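Local coordinates for protein esterase E25 (Uncultured bacterium, PDB 4Q05) that probably hydrolyses carboxylic esters as a dimeric alpha/beta hydrolase of the bacterial hormone-sensitive lipase family, in its GTSAG motif subfamily, at residues 296-301 against 307-312; 303-308 against 324-329; 208-213 against 237-242. One frame throughout, in Å; residues are numbered along the deposited sequence.

Interaction 1. Residues 296-301 against 307-312; sequences LITGTR and ATVRTH. With NA (sodium ion), chain C.
The first half of a beta-alpha-beta unit, strand 294-299 with helix 305-317 laid back across it, is sealed where Leu296 and Thr298 meet Thr308 and His312. The axes of strand 296-299 and helix 307-312 approach to 8.5 Å and run roughly antiparallel (146°). The side chains of Thr298 and Thr308 lie alongside each other, running opposite ways, methyl on methyl, with CG2 of Thr298 3.6 Å from CG2 of Thr308. Their hydroxyls are used away from this interface: OG1 of Thr298 bonds to Asp302, and that of Thr308 to the carbonyl of Leu304. Opposite the next turn of the helix, the strand residue Leu296 divides its two methyls. CD2 rests 3.7 Å from O of Thr308 and also touches CG2 of Thr311, while CD1 meets the imidazole of His312 at its edge, in the ring plane, 3.9 Å from CD2 of His312. With CG anti to its backbone N (chi1 172°), His312 carries its ring off the helix toward strand 322-327, where NE2 bonds to the carbonyl of Ala322. ND1 binds a sodium ion at 2.8 Å, shared with Val326 O of the second subunit, and the ring is thus held through both nitrogens. The interface is otherwise apolar and buried, the strand-to-helix packing of an alpha/beta hydrolase crossover, here ending at a metal-bridged dimer contact.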
# COMPACT_ATOMS: atom_id res chain seq x y z
N LEU A 296 0.95 -7.95 5.88
CA LEU A 296 -0.28 -7.75 5.11
C LEU A 296 0.02 -7.59 3.63
O LEU A 296 1.03 -7.02 3.26
CB LEU A 296 -1.04 -6.50 5.57
CG LEU A 296 -1.41 -6.41 7.06
CD1 LEU A 296 -0.35 -5.59 7.80
CD2 LEU A 296 -2.80 -5.79 7.22
N ILE A 297 -0.86 -8.11 2.80
CA ILE A 297 -0.65 -8.06 1.36
C ILE A 297 -1.96 -7.80 0.64
O ILE A 297 -3.03 -8.29 1.04
CB ILE A 297 0.04 -9.34 0.85
CG1 ILE A 297 0.20 -9.30 -0.67
CG2 ILE A 297 -0.75 -10.57 1.23
CD1 ILE A 297 0.98 -10.47 -1.21
N THR A 298 -1.89 -6.99 -0.41
CA THR A 298 -3.05 -6.66 -1.21
C THR A 298 -2.50 -6.15 -2.56
O THR A 298 -1.35 -6.39 -2.88
CB THR A 298 -3.95 -5.62 -0.49
OG1 THR A 298 -5.08 -5.28 -1.30
CG2 THR A 298 -3.15 -4.35 -0.16
N GLY A 299 -3.32 -5.47 -3.35
CA GLY A 299 -2.84 -4.97 -4.63
C GLY A 299 -3.73 -3.87 -5.14
O GLY A 299 -4.78 -3.60 -4.55
N THR A 300 -3.33 -3.24 -6.24
CA THR A 300 -4.02 -2.06 -6.73
C THR A 300 -5.45 -2.34 -7.17
O THR A 300 -6.27 -1.44 -7.18
CB THR A 300 -3.25 -1.43 -7.91
OG1 THR A 300 -3.01 -2.45 -8.88
CG2 THR A 300 -1.92 -0.85 -7.43
N ARG A 301 -5.76 -3.58 -7.55
CA ARG A 301 -7.10 -3.88 -8.05
C ARG A 301 -7.97 -4.59 -7.02
O ARG A 301 -9.08 -5.02 -7.31
CB ARG A 301 -7.02 -4.71 -9.34
CG ARG A 301 -6.20 -4.02 -10.42
CD ARG A 301 -6.35 -4.69 -11.78
NE ARG A 301 -5.54 -3.97 -12.76
CZ ARG A 301 -5.70 -4.05 -14.08
NH1 ARG A 301 -6.64 -4.84 -14.58
NH2 ARG A 301 -4.91 -3.35 -14.89
N ALA A 307 -9.61 -2.18 3.06
CA ALA A 307 -9.67 -2.96 4.30
C ALA A 307 -8.26 -3.28 4.76
O ALA A 307 -7.95 -3.27 5.96
CB ALA A 307 -10.47 -4.27 4.09
N THR A 308 -7.39 -3.55 3.79
CA THR A 308 -6.04 -3.97 4.11
C THR A 308 -5.19 -2.83 4.65
O THR A 308 -4.56 -2.94 5.71
CB THR A 308 -5.34 -4.57 2.87
OG1 THR A 308 -6.16 -5.64 2.35
CG2 THR A 308 -3.94 -5.11 3.25
N VAL A 309 -5.17 -1.72 3.93
CA VAL A 309 -4.29 -0.62 4.29
C VAL A 309 -4.82 0.10 5.52
O VAL A 309 -4.05 0.63 6.31
CB VAL A 309 -4.05 0.36 3.12
CG1 VAL A 309 -3.49 -0.39 1.90
CG2 VAL A 309 -5.31 1.12 2.75
N ARG A 310 -6.14 0.09 5.68
CA ARG A 310 -6.75 0.63 6.89
C ARG A 310 -6.31 -0.20 8.07
O ARG A 310 -6.03 0.32 9.13
CB ARG A 310 -8.28 0.65 6.80
CG ARG A 310 -8.82 1.76 5.89
CD ARG A 310 -10.31 1.58 5.67
NE ARG A 310 -11.04 1.70 6.93
CZ ARG A 310 -12.26 1.23 7.15
NH1 ARG A 310 -12.91 0.58 6.19
NH2 ARG A 310 -12.83 1.39 8.33
N THR A 311 -6.23 -1.51 7.88
CA THR A 311 -5.80 -2.37 8.98
C THR A 311 -4.31 -2.17 9.27
O THR A 311 -3.91 -2.08 10.43
CB THR A 311 -6.07 -3.86 8.69
OG1 THR A 311 -7.49 -4.08 8.56
CG2 THR A 311 -5.53 -4.71 9.82
N HIS A 312 -3.51 -2.10 8.22
CA HIS A 312 -2.08 -1.87 8.37
C HIS A 312 -1.84 -0.58 9.16
O HIS A 312 -1.00 -0.54 10.06
CB HIS A 312 -1.39 -1.77 7.00
CG HIS A 312 0.04 -1.34 7.09
ND1 HIS A 312 0.47 -0.07 6.76
CD2 HIS A 312 1.15 -2.00 7.51
CE1 HIS A 312 1.77 0.02 6.95
NE2 HIS A 312 2.21 -1.13 7.41
NA NA C . -0.92 1.30 4.81

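Interaction 2. Residues 303-308 against 324-329; sequences LLLSAT and LFVYEG. With NA (sodium ion), chain D.
A sodium ion sits behind this small contact, at the second, equivalent site of the dimer with the subunits' roles exchanged: the strand that offers Val326 to Leu305 of the helix supplies Val326 O, 2.9 Å from the metal, and the histidine comes from the second subunit. The contact itself is light, two apolar touches between buried side chains. CD1 of Leu305 lies 4.3 Å from CG1 of Val326, and CG2 of Thr308 lies 4.0 Å from CD1 of Leu324, Thr308 and Leu324 meeting at a slant. Leu324 and Val326 are alternate strand residues, and both direct their side chains at the helix, whereas Phe325 between them leaves the strand on the face away from the helix, its ring stacking on Phe295. In Val326 CG1 stands anti to the backbone N (chi1 179°), which presents that methyl to Leu305. Thr298 of the neighbouring strand 294-299 packs on Leu305 and Val326, filling part of the space between helix and edge strand. The rotation of Thr308 is fixed by its hydroxyl, which donates to O of Leu304 at 2.8 Å from above the carbonyl plane, 40° out of it. That oxygen also accepts from Thr308 N, and as Leu304 is the N-cap residue, two bonds grip the carbonyl at the start of the helix. Packing of Leu324 on Leu324 of the second subunit continues the apolar surface across the dimer. The arrangement is the returning half of a right-handed beta-alpha-beta crossover, whose last strand, 322-327, is outermost in the alpha/beta hydrolase sheet within the chain.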
# COMPACT_ATOMS: atom_id res chain seq x y z
N LEU A 303 -10.54 -5.28 -4.26
CA LEU A 303 -11.73 -4.67 -3.68
C LEU A 303 -11.51 -4.43 -2.19
O LEU A 303 -12.14 -3.54 -1.61
CB LEU A 303 -12.96 -5.57 -3.86
CG LEU A 303 -14.32 -4.88 -3.75
CD1 LEU A 303 -14.58 -4.07 -5.02
CD2 LEU A 303 -15.46 -5.90 -3.51
N LEU A 304 -10.63 -5.22 -1.58
CA LEU A 304 -10.32 -5.07 -0.15
C LEU A 304 -8.99 -4.35 0.11
O LEU A 304 -8.44 -4.41 1.21
CB LEU A 304 -10.29 -6.43 0.56
CG LEU A 304 -11.58 -7.25 0.44
CD1 LEU A 304 -11.49 -8.50 1.30
CD2 LEU A 304 -12.77 -6.40 0.85
N LEU A 305 -8.49 -3.66 -0.91
CA LEU A 305 -7.31 -2.81 -0.72
C LEU A 305 -7.49 -1.90 0.50
O LEU A 305 -6.61 -1.83 1.36
CB LEU A 305 -7.05 -1.99 -1.98
CG LEU A 305 -6.03 -0.85 -1.85
CD1 LEU A 305 -4.66 -1.40 -1.46
CD2 LEU A 305 -5.96 -0.04 -3.15
N SER A 306 -8.63 -1.21 0.59
CA SER A 306 -8.89 -0.29 1.69
C SER A 306 -8.92 -1.04 3.03
O SER A 306 -8.33 -0.59 4.02
CB SER A 306 -10.23 0.46 1.48
OG SER A 306 -10.11 1.43 0.46
N ALA A 307 -9.61 -2.18 3.06
CA ALA A 307 -9.67 -2.96 4.30
C ALA A 307 -8.26 -3.28 4.76
O ALA A 307 -7.95 -3.27 5.96
CB ALA A 307 -10.47 -4.27 4.09
N THR A 308 -7.39 -3.55 3.79
CA THR A 308 -6.04 -3.97 4.11
C THR A 308 -5.19 -2.83 4.65
O THR A 308 -4.56 -2.94 5.71
CB THR A 308 -5.34 -4.57 2.87
OG1 THR A 308 -6.16 -5.64 2.35
CG2 THR A 308 -3.94 -5.11 3.25
N LEU A 324 3.54 -3.83 5.15
CA LEU A 324 2.55 -3.85 4.09
C LEU A 324 3.20 -4.05 2.72
O LEU A 324 4.23 -3.44 2.41
CB LEU A 324 1.77 -2.53 4.07
CG LEU A 324 0.82 -2.39 2.87
CD1 LEU A 324 -0.39 -3.33 2.95
CD2 LEU A 324 0.34 -0.95 2.72
N PHE A 325 2.58 -4.91 1.91
CA PHE A 325 2.97 -5.11 0.51
C PHE A 325 1.76 -4.94 -0.38
O PHE A 325 0.74 -5.59 -0.18
CB PHE A 325 3.59 -6.50 0.33
CG PHE A 325 4.83 -6.70 1.14
CD1 PHE A 325 4.75 -7.02 2.49
CD2 PHE A 325 6.08 -6.52 0.58
CE1 PHE A 325 5.90 -7.18 3.25
CE2 PHE A 325 7.23 -6.67 1.33
CZ PHE A 325 7.14 -7.01 2.66
N VAL A 326 1.86 -4.05 -1.35
CA VAL A 326 0.79 -3.78 -2.31
C VAL A 326 1.36 -4.01 -3.70
O VAL A 326 2.31 -3.35 -4.11
CB VAL A 326 0.28 -2.33 -2.21
CG1 VAL A 326 -0.83 -2.07 -3.24
CG2 VAL A 326 -0.21 -2.03 -0.78
N TYR A 327 0.78 -4.94 -4.43
CA TYR A 327 1.30 -5.29 -5.75
C TYR A 327 0.48 -4.67 -6.86
O TYR A 327 -0.73 -4.83 -6.92
CB TYR A 327 1.36 -6.80 -5.92
CG TYR A 327 2.46 -7.39 -5.08
CD1 TYR A 327 3.77 -7.45 -5.55
CD2 TYR A 327 2.21 -7.83 -3.79
CE1 TYR A 327 4.79 -7.96 -4.77
CE2 TYR A 327 3.22 -8.34 -3.00
CZ TYR A 327 4.51 -8.40 -3.50
OH TYR A 327 5.50 -8.91 -2.70
N GLU A 328 1.16 -3.95 -7.74
CA GLU A 328 0.56 -3.44 -8.96
C GLU A 328 -0.17 -4.57 -9.70
O GLU A 328 0.42 -5.63 -9.93
CB GLU A 328 1.68 -2.89 -9.86
CG GLU A 328 1.25 -2.46 -11.24
CD GLU A 328 0.49 -1.16 -11.21
OE1 GLU A 328 0.11 -0.72 -10.10
OE2 GLU A 328 0.27 -0.58 -12.29
N GLY A 329 -1.43 -4.34 -10.06
CA GLY A 329 -2.21 -5.27 -10.86
C GLY A 329 -2.98 -6.32 -10.06
O GLY A 329 -3.92 -6.94 -10.57
NA NA D . 4.08 -2.25 -2.08

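Interaction 3. Residues 208-213 against 237-242; sequences GANLTM and ADMSKT
Ala237, Asn210 and Met213 contribute most of the buried surface here, where helix 206-221 faces the loop that leaves strand 229-235. The methyl of Ala237 lies beside the end of Met213: CB of Ala237 is 3.8 Å from SD of Met213 and 4.1 Å from its CE. The Met213 chain runs extended through chi2 and bends at chi3 (70°), which brings its terminal methyl alongside the alanine. Asn210, one helical turn earlier, comes closest to Ala237 by backbone, with 5.6 Å between their CA atoms. Its amide reaches past that residue and crosses Met239 at a slant, ND2 of Asn210 being 4.2 Å from CG of Met239. OD1 bonds to Tyr270, and ND2 to the carbonyls of Gly236 and Val281. These bonds fix the rotation of the amide, identify its nitrogen end and satisfy its buried polar atoms. Farther along the loop, Asp238 closes an Asx turn: OD1 accepts from N of Ser240 at 3.0 Å (anti side) and from OG of Ser240 at 2.6 Å (syn side), while OD2 makes a salt bridge with Arg310 of helix 305-317. Helix 206-221 begins at a GxSxG sequence consistent with a nucleophile elbow. Leu232 of strand 229-235 and Pro283 pack on Met213, while Thr311 of helix 305-317 touches both Met213 and Ala237, leaving the contact wedged between the two helices at the end of that strand.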
# COMPACT_ATOMS: atom_id res chain seq x y z
N GLY A 208 -11.11 -15.71 6.55
CA GLY A 208 -10.24 -16.39 7.51
C GLY A 208 -9.37 -15.37 8.24
O GLY A 208 -9.13 -15.50 9.44
N ALA A 209 -8.90 -14.36 7.51
CA ALA A 209 -8.15 -13.27 8.11
C ALA A 209 -9.03 -12.52 9.11
O ALA A 209 -8.55 -12.02 10.12
CB ALA A 209 -7.67 -12.32 7.04
N ASN A 210 -10.32 -12.45 8.79
CA ASN A 210 -11.30 -11.87 9.69
C ASN A 210 -11.35 -12.65 11.00
O ASN A 210 -11.25 -12.07 12.08
CB ASN A 210 -12.69 -11.82 9.01
CG ASN A 210 -13.76 -11.24 9.91
OD1 ASN A 210 -13.98 -11.73 11.02
ND2 ASN A 210 -14.44 -10.20 9.44
N LEU A 211 -11.48 -13.98 10.92
CA LEU A 211 -11.46 -14.82 12.13
C LEU A 211 -10.14 -14.68 12.87
O LEU A 211 -10.10 -14.67 14.10
CB LEU A 211 -11.66 -16.29 11.78
CG LEU A 211 -12.96 -16.68 11.10
CD1 LEU A 211 -12.87 -18.12 10.62
CD2 LEU A 211 -14.16 -16.44 12.03
N THR A 212 -9.05 -14.57 12.12
CA THR A 212 -7.73 -14.43 12.73
C THR A 212 -7.68 -13.17 13.59
O THR A 212 -7.29 -13.19 14.75
CB THR A 212 -6.62 -14.44 11.67
OG1 THR A 212 -6.49 -15.77 11.15
CG2 THR A 212 -5.28 -14.03 12.27
N MET A 213 -8.10 -12.05 13.01
CA MET A 213 -8.13 -10.80 13.76
C MET A 213 -9.04 -10.92 14.99
O MET A 213 -8.68 -10.49 16.08
CB MET A 213 -8.59 -9.65 12.85
CG MET A 213 -7.59 -9.33 11.73
SD MET A 213 -8.23 -8.02 10.67
CE MET A 213 -8.13 -6.60 11.77
N ALA A 237 -11.42 -7.19 6.83
CA ALA A 237 -11.31 -6.51 8.12
C ALA A 237 -12.50 -5.60 8.41
O ALA A 237 -12.89 -5.42 9.56
CB ALA A 237 -10.00 -5.72 8.18
N ASP A 238 -13.07 -5.01 7.37
CA ASP A 238 -14.30 -4.22 7.50
C ASP A 238 -15.28 -4.67 6.44
O ASP A 238 -15.08 -4.39 5.25
CB ASP A 238 -14.00 -2.73 7.34
CG ASP A 238 -15.23 -1.85 7.53
OD1 ASP A 238 -16.36 -2.39 7.62
OD2 ASP A 238 -15.06 -0.61 7.58
N MET A 239 -16.33 -5.37 6.85
CA MET A 239 -17.28 -5.91 5.87
C MET A 239 -18.54 -5.08 5.69
O MET A 239 -19.45 -5.48 4.98
CB MET A 239 -17.64 -7.37 6.18
CG MET A 239 -16.42 -8.30 6.27
SD MET A 239 -15.26 -8.12 4.88
CE MET A 239 -16.33 -8.40 3.46
N SER A 240 -18.62 -3.93 6.36
CA SER A 240 -19.59 -2.93 5.95
C SER A 240 -19.06 -2.40 4.64
O SER A 240 -17.90 -2.64 4.31
CB SER A 240 -19.71 -1.79 6.98
OG SER A 240 -18.51 -1.04 7.05
N LYS A 241 -19.88 -1.68 3.89
CA LYS A 241 -19.40 -1.13 2.64
C LYS A 241 -18.68 0.18 2.92
O LYS A 241 -19.09 1.25 2.46
CB LYS A 241 -20.52 -0.97 1.61
CG LYS A 241 -19.99 -0.95 0.19
CD LYS A 241 -21.10 -0.83 -0.84
CE LYS A 241 -20.51 -0.72 -2.25
NZ LYS A 241 -21.58 -0.55 -3.27
N THR A 242 -17.61 0.07 3.69
CA THR A 242 -16.80 1.21 4.04
C THR A 242 -15.40 0.92 3.56
O THR A 242 -14.82 -0.10 3.93
CB THR A 242 -16.77 1.43 5.55
OG1 THR A 242 -18.11 1.46 6.06
CG2 THR A 242 -16.04 2.73 5.91

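From the N terminus, interaction 3 comes first: it closes the excursion from helix 206-221 through strand 229-235 into the following loop, and is complete before the others begin. Interaction 1 closes the short turn between strand 294-299 and helix 305-317; interaction 2 closes the excursion from the helix start to strand 322-327. The two cross, since 303-308 starts between the segments of interaction 1 and shares Ala307 and Thr308 with it, while 324-329 lies beyond both. Together they pin the helix onto two adjacent strands. The helix also meets interaction 3, through an Arg310–Asp238 salt bridge and Thr311 packing on Ala237 and Met213. Interactions 1 and 2 meet the second subunit extensively; interaction 3 touches it only through Thr242.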